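Local coordinates for uncharacterized protein (Shigella flexneri 5a str. M90T, PDB 5EUR), which is of unknown function, though it has been linked tentatively to glutathione S-transferases and crystallises as an assembly of three copies, at residues 29-32 with 33-37; 82-85 with 86-89. All coordinates share one frame; numbering follows the deposited sequence.

Interaction 1. Residues 29-32 with 33-37; sequences KYFT and EIVVT
Tyr30 and Phe31 pack against Ile34, Val35 and Val36 one turn further along the same helix, 28-43, in a mostly buried local contact just after strand 24-27. Both aromatic side chains have CG anti to the backbone N (chi1 176° in Tyr30), which carries the rings along the helix over the residues that follow. The CB of Ile34 sits over one face of the Tyr30 ring in a CH-pi contact, 4.2 Å from its centroid, while Val35 CG2 presses obliquely on Tyr30 CE2 at 3.4 Å. Phe31 is treated in the same way: Val36 CG2 lies over a face of its ring, displaced toward the rim and 3.8 Å from the centroid, and Val35 CB reaches Phe31 CD1 at 3.7 Å. Val35 thus stands between the two rings, one methyl serving each. Underneath, the helix widens into a pi-type turn. Tyr30 O is gripped by two amides, Ile34 N at 2.9 Å and Val35 N at 3.2 Å, and the next bond spans five residues, Val36 N to Phe31 O (2.9 Å). One turn on from Glu33, the hydroxyl of buried Thr37 donates from OG1 to Glu33 O from above the carbonyl plane. Phe31 also packs on Val19 and Val21 of strand 18-21 and Ile57 of helix 47-59, whereas Ile34 meets Phe22 of the second subunit and Val35 meets Tyr30 of the third.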
ATOM      1  N   LYS A  29       4.797  11.194   2.461  1.00 15.39           N
ATOM      2  CA  LYS A  29       3.374  11.517   2.468  1.00 14.34           C
ATOM      3  C   LYS A  29       2.528  10.355   1.960  1.00 16.34           C
ATOM      4  O   LYS A  29       1.433  10.126   2.475  1.00 15.64           O
ATOM      5  CB  LYS A  29       3.120  12.777   1.639  1.00 18.35           C
ATOM      6  CG  LYS A  29       3.751  14.011   2.257  1.00 27.49           C
ATOM      7  CD  LYS A  29       2.986  14.439   3.495  1.00 29.30           C
ATOM      8  CE  LYS A  29       3.916  14.834   4.621  1.00 35.27           C
ATOM      9  NZ  LYS A  29       3.926  13.762   5.669  1.00 33.71           N
ATOM     10  N   TYR A  30       3.005   9.607   0.962  1.00 12.83           N
ATOM     11  CA  TYR A  30       2.251   8.421   0.553  1.00 13.63           C
ATOM     12  C   TYR A  30       2.159   7.428   1.701  1.00 13.17           C
ATOM     13  O   TYR A  30       1.088   6.872   1.980  1.00 12.73           O
ATOM     14  CB  TYR A  30       2.892   7.756  -0.671  1.00 13.81           C
ATOM     15  CG  TYR A  30       2.200   6.472  -1.065  1.00 13.46           C
ATOM     16  CD1 TYR A  30       1.022   6.493  -1.807  1.00 15.04           C
ATOM     17  CD2 TYR A  30       2.722   5.235  -0.689  1.00 13.79           C
ATOM     18  CE1 TYR A  30       0.388   5.311  -2.162  1.00 15.04           C
ATOM     19  CE2 TYR A  30       2.086   4.055  -1.031  1.00 13.58           C
ATOM     20  CZ  TYR A  30       0.924   4.105  -1.767  1.00 14.25           C
ATOM     21  OH  TYR A  30       0.291   2.933  -2.103  1.00 13.45           O
ATOM     22  N   PHE A  31       3.274   7.197   2.391  1.00 13.57           N
ATOM     23  CA  PHE A  31       3.241   6.256   3.504  1.00 13.22           C
ATOM     24  C   PHE A  31       2.292   6.727   4.604  1.00 13.69           C
ATOM     25  O   PHE A  31       1.484   5.944   5.112  1.00 13.26           O
ATOM     26  CB  PHE A  31       4.649   6.049   4.054  1.00 11.49           C
ATOM     27  CG  PHE A  31       4.710   5.036   5.140  1.00 13.64           C
ATOM     28  CD1 PHE A  31       4.447   3.697   4.865  1.00 13.77           C
ATOM     29  CD2 PHE A  31       5.026   5.400   6.433  1.00 13.42           C
ATOM     30  CE1 PHE A  31       4.501   2.741   5.866  1.00 14.25           C
ATOM     31  CE2 PHE A  31       5.079   4.447   7.434  1.00 13.95           C
ATOM     32  CZ  PHE A  31       4.818   3.124   7.155  1.00 14.98           C
ATOM     33  N   THR A  32       2.376   8.002   5.002  1.00 12.40           N
ATOM     34  CA  THR A  32       1.574   8.424   6.148  1.00 12.98           C
ATOM     35  C   THR A  32       0.112   8.682   5.789  1.00 13.25           C
ATOM     36  O   THR A  32      -0.768   8.435   6.617  1.00 16.48           O
ATOM     37  CB  THR A  32       2.185   9.661   6.814  1.00 15.84           C
ATOM     38  OG1 THR A  32       2.220  10.750   5.884  1.00 15.59           O
ATOM     39  CG2 THR A  32       3.594   9.350   7.309  1.00 14.89           C
ATOM     40  N   GLU A  33      -0.177   9.160   4.579  1.00 13.04           N
ATOM     41  CA  GLU A  33      -1.554   9.470   4.207  1.00 11.96           C
ATOM     42  C   GLU A  33      -2.315   8.255   3.676  1.00 14.56           C
ATOM     43  O   GLU A  33      -3.526   8.136   3.912  1.00 18.01           O
ATOM     44  CB  GLU A  33      -1.569  10.572   3.149  1.00 15.35           C
ATOM     45  CG  GLU A  33      -0.910  11.883   3.586  1.00 17.65           C
ATOM     46  CD  GLU A  33      -1.807  12.727   4.464  1.00 24.76           C
ATOM     47  OE1 GLU A  33      -2.954  12.318   4.717  1.00 21.01           O
ATOM     48  OE2 GLU A  33      -1.352  13.804   4.904  1.00 26.91           O
ATOM     49  N   ILE A  34      -1.648   7.360   2.937  1.00 14.16           N
ATOM     50  CA  ILE A  34      -2.332   6.200   2.366  1.00 13.02           C
ATOM     51  C   ILE A  34      -2.044   4.926   3.164  1.00 12.84           C
ATOM     52  O   ILE A  34      -2.967   4.246   3.638  1.00 12.89           O
ATOM     53  CB  ILE A  34      -1.942   5.999   0.886  1.00 13.21           C
ATOM     54  CG1 ILE A  34      -2.294   7.240   0.060  1.00 17.63           C
ATOM     55  CG2 ILE A  34      -2.620   4.752   0.326  1.00 13.81           C
ATOM     56  CD1 ILE A  34      -3.770   7.397  -0.227  1.00 19.15           C
ATOM     57  N   VAL A  35      -0.760   4.584   3.320  1.00 11.61           N
ATOM     58  CA  VAL A  35      -0.424   3.260   3.841  1.00 10.61           C
ATOM     59  C   VAL A  35      -0.843   3.119   5.301  1.00 10.44           C
ATOM     60  O   VAL A  35      -1.552   2.176   5.669  1.00  9.88           O
ATOM     61  CB  VAL A  35       1.067   2.949   3.643  1.00 11.33           C
ATOM     62  CG1 VAL A  35       1.355   1.541   4.161  1.00 12.10           C
ATOM     63  CG2 VAL A  35       1.391   3.012   2.170  1.00 13.42           C
ATOM     64  N   VAL A  36      -0.404   4.041   6.161  1.00  9.49           N
ATOM     65  CA  VAL A  36      -0.687   3.888   7.583  1.00 12.17           C
ATOM     66  C   VAL A  36      -2.179   3.989   7.851  1.00 11.85           C
ATOM     67  O   VAL A  36      -2.734   3.211   8.629  1.00 10.72           O
ATOM     68  CB  VAL A  36       0.124   4.917   8.395  1.00 10.68           C
ATOM     69  CG1 VAL A  36      -0.256   4.847   9.876  1.00 12.82           C
ATOM     70  CG2 VAL A  36       1.614   4.663   8.191  1.00 12.72           C
ATOM     71  N   THR A  37      -2.852   4.945   7.206  1.00 10.94           N
ATOM     72  CA  THR A  37      -4.292   5.074   7.371  1.00 13.25           C
ATOM     73  C   THR A  37      -4.991   3.764   7.034  1.00 11.26           C
ATOM     74  O   THR A  37      -5.881   3.316   7.765  1.00 12.43           O
ATOM     75  CB  THR A  37      -4.802   6.195   6.471  1.00 14.64           C
ATOM     76  OG1 THR A  37      -4.076   7.404   6.767  1.00 13.73           O
ATOM     77  CG2 THR A  37      -6.295   6.412   6.680  1.00 13.37           C
TER

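Interaction 2. Residues 82-85 with 86-89; sequences RQEA and ERRR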
ATOM      1  N   ARG A  82       4.180   3.021  25.313  1.00 24.44           N
ATOM      2  CA  ARG A  82       4.352   4.318  24.663  1.00 23.02           C
ATOM      3  C   ARG A  82       5.711   4.912  24.998  1.00 24.41           C
ATOM      4  O   ARG A  82       6.341   5.553  24.154  1.00 18.46           O
ATOM      5  CB  ARG A  82       3.252   5.299  25.066  1.00 26.71           C
ATOM      6  CG  ARG A  82       1.961   5.210  24.278  1.00 30.18           C
ATOM      7  CD  ARG A  82       1.063   6.409  24.559  1.00 29.75           C
ATOM      8  NE  ARG A  82       0.382   6.323  25.852  1.00 31.32           N
ATOM      9  CZ  ARG A  82       0.599   7.144  26.875  1.00 36.54           C
ATOM     10  NH1 ARG A  82       1.478   8.130  26.765  1.00 39.78           N
ATOM     11  NH2 ARG A  82      -0.071   6.985  28.009  1.00 38.91           N
ATOM     12  N   GLN A  83       6.178   4.716  26.231  1.00 23.10           N
ATOM     13  CA  GLN A  83       7.463   5.287  26.624  1.00 20.37           C
ATOM     14  C   GLN A  83       8.623   4.585  25.932  1.00 19.44           C
ATOM     15  O   GLN A  83       9.614   5.227  25.572  1.00 22.70           O
ATOM     16  CB  GLN A  83       7.618   5.230  28.145  1.00 22.12           C
ATOM     17  CG  GLN A  83       8.966   5.728  28.653  1.00 23.65           C
ATOM     18  CD  GLN A  83       9.279   7.156  28.247  1.00 18.40           C
ATOM     19  OE1 GLN A  83       8.384   7.953  27.959  1.00 23.05           O
ATOM     20  NE2 GLN A  83      10.567   7.491  28.230  1.00 21.01           N
ATOM     21  N   GLU A  84       8.524   3.271  25.730  1.00 19.60           N
ATOM     22  CA  GLU A  84       9.548   2.580  24.952  1.00 23.15           C
ATOM     23  C   GLU A  84       9.588   3.122  23.529  1.00 20.11           C
ATOM     24  O   GLU A  84      10.669   3.329  22.957  1.00 22.33           O
ATOM     25  CB  GLU A  84       9.290   1.073  24.962  1.00 27.67           C
ATOM     26  CG  GLU A  84       9.534   0.421  26.323  1.00 30.74           C
ATOM     27  CD  GLU A  84      10.936   0.664  26.847  1.00 33.32           C
ATOM     28  OE1 GLU A  84      11.905   0.492  26.073  1.00 37.64           O
ATOM     29  OE2 GLU A  84      11.071   1.048  28.031  1.00 36.95           O
ATOM     30  N   ALA A  85       8.407   3.396  22.961  1.00 17.79           N
ATOM     31  CA  ALA A  85       8.363   4.047  21.655  1.00 17.19           C
ATOM     32  C   ALA A  85       9.021   5.423  21.695  1.00 19.19           C
ATOM     33  O   ALA A  85       9.726   5.807  20.759  1.00 19.71           O
ATOM     34  CB  ALA A  85       6.916   4.161  21.175  1.00 19.18           C
ATOM     35  N   GLU A  86       8.791   6.182  22.767  1.00 16.34           N
ATOM     36  CA  GLU A  86       9.389   7.510  22.885  1.00 19.45           C
ATOM     37  C   GLU A  86      10.913   7.432  22.972  1.00 21.64           C
ATOM     38  O   GLU A  86      11.616   8.250  22.371  1.00 21.15           O
ATOM     39  CB  GLU A  86       8.809   8.238  24.099  1.00 18.59           C
ATOM     40  CG  GLU A  86       9.436   9.603  24.366  1.00 20.68           C
ATOM     41  CD  GLU A  86       9.061  10.680  23.349  1.00 26.37           C
ATOM     42  OE1 GLU A  86       8.056  10.519  22.624  1.00 23.92           O
ATOM     43  OE2 GLU A  86       9.778  11.708  23.277  1.00 25.36           O
ATOM     44  N   ARG A  87      11.446   6.452  23.703  1.00 20.84           N
ATOM     45  CA  ARG A  87      12.896   6.269  23.747  1.00 20.59           C
ATOM     46  C   ARG A  87      13.456   6.014  22.357  1.00 25.50           C
ATOM     47  O   ARG A  87      14.470   6.610  21.958  1.00 24.12           O
ATOM     48  CB  ARG A  87      13.245   5.105  24.672  1.00 24.14           C
ATOM     49  CG  ARG A  87      13.171   5.463  26.136  1.00 25.10           C
ATOM     50  CD  ARG A  87      13.332   4.239  27.016  1.00 32.50           C
ATOM     51  NE  ARG A  87      14.659   3.634  26.910  1.00 33.79           N
ATOM     52  CZ  ARG A  87      15.691   3.940  27.697  1.00 36.02           C
ATOM     53  NH1 ARG A  87      15.559   4.855  28.644  1.00 35.62           N
ATOM     54  NH2 ARG A  87      16.856   3.330  27.535  1.00 36.25           N
ATOM     55  N   ARG A  88      12.794   5.129  21.598  1.00 23.74           N
ATOM     56  CA  ARG A  88      13.231   4.858  20.229  1.00 23.41           C
ATOM     57  C   ARG A  88      13.146   6.117  19.364  1.00 22.25           C
ATOM     58  O   ARG A  88      14.042   6.384  18.554  1.00 22.58           O
ATOM     59  CB  ARG A  88      12.380   3.717  19.660  1.00 22.87           C
ATOM     60  CG  ARG A  88      12.575   2.394  20.428  1.00 27.22           C
ATOM     61  CD  ARG A  88      11.675   1.243  19.957  1.00 28.67           C
ATOM     62  NE  ARG A  88      11.601   1.058  18.514  1.00 34.53           N
ATOM     63  CZ  ARG A  88      10.491   0.720  17.863  1.00 32.41           C
ATOM     64  NH1 ARG A  88       9.351   0.536  18.524  1.00 31.06           N
ATOM     65  NH2 ARG A  88      10.520   0.568  16.548  1.00 33.45           N
ATOM     66  N   ARG A  89      12.094   6.924  19.560  1.00 19.26           N
ATOM     67  CA  ARG A  89      11.930   8.165  18.812  1.00 18.46           C
ATOM     68  C   ARG A  89      13.062   9.139  19.103  1.00 22.28           C
ATOM     69  O   ARG A  89      13.601   9.760  18.182  1.00 22.20           O
ATOM     70  CB  ARG A  89      10.583   8.807  19.146  1.00 18.36           C
ATOM     71  CG  ARG A  89      10.266  10.079  18.373  1.00 20.59           C
ATOM     72  CD  ARG A  89       8.951  10.668  18.871  1.00 20.11           C
ATOM     73  NE  ARG A  89       8.553  11.901  18.192  1.00 22.39           N
ATOM     74  CZ  ARG A  89       7.852  11.948  17.057  1.00 23.90           C
ATOM     75  NH1 ARG A  89       7.469  10.822  16.452  1.00 16.79           N
ATOM     76  NH2 ARG A  89       7.530  13.125  16.527  1.00 24.96           N
TER
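Glu86 and Arg87 lie one turn on from Arg82, Gln83 and Glu84 in helix 79-99, and regular backbone bonding ties the two halves together. Four i to i+4 hydrogen bonds run in succession, from Glu86 N to Arg82 O (2.9 Å) through to Arg89 N to Ala85 O (2.9 Å), as in an ordinary alpha-helix. Van der Waals contact between side chains is light. Gln83 folds back at chi2 (58°), bringing its amide over the next turn: OE1 is 3.9 Å from Glu86 CB, and NE2 is 3.9 Å from Arg87 CG. The aliphatic part of Arg88 turns in over the backbone, its CG 3.3 Å from Glu84 O. Among the charges, Glu84 and Arg87 run side by side and point the same way, their flat ends 32° apart. Glu84 OE1 stays 4.3 Å from Arg87 NE, too far for direct pairing, so any attraction between them is probably modest. The firmer polar links lead elsewhere: Glu86 joins His58 and Lys90, Arg82 reaches Ser77 O, and Arg89 NH1 bonds to the carbonyls of His58 and Leu62. Gln83, Glu84 and Arg87 occupy the outward side of the helix, while buried Ala85 rests on Asn55 and His58 of helix 47-59, to which Arg88 adds a salt bridge with Asp56.

The two contacts lie in series along the chain and on opposite sides of its centre, their centres 21 Å apart and their nearest atoms about 10 Å apart. Helix 47-59 mediates between them: Ile57 packs on Phe31 and Val36 of interaction 1, while its neighbours Asp56 and His58 bind side chains of interaction 2. Leu62 is a second shared partner, its side chain on Phe31 and its carbonyl bonded to Arg89. Interaction 1 faces the other subunits, with a magnesium ion about 3 Å from the Tyr30 side chain and a sulfate, probably from the crystallisation liquor, about 4 Å from that of Val35; residues 82-89 touch no other chain of the assembly.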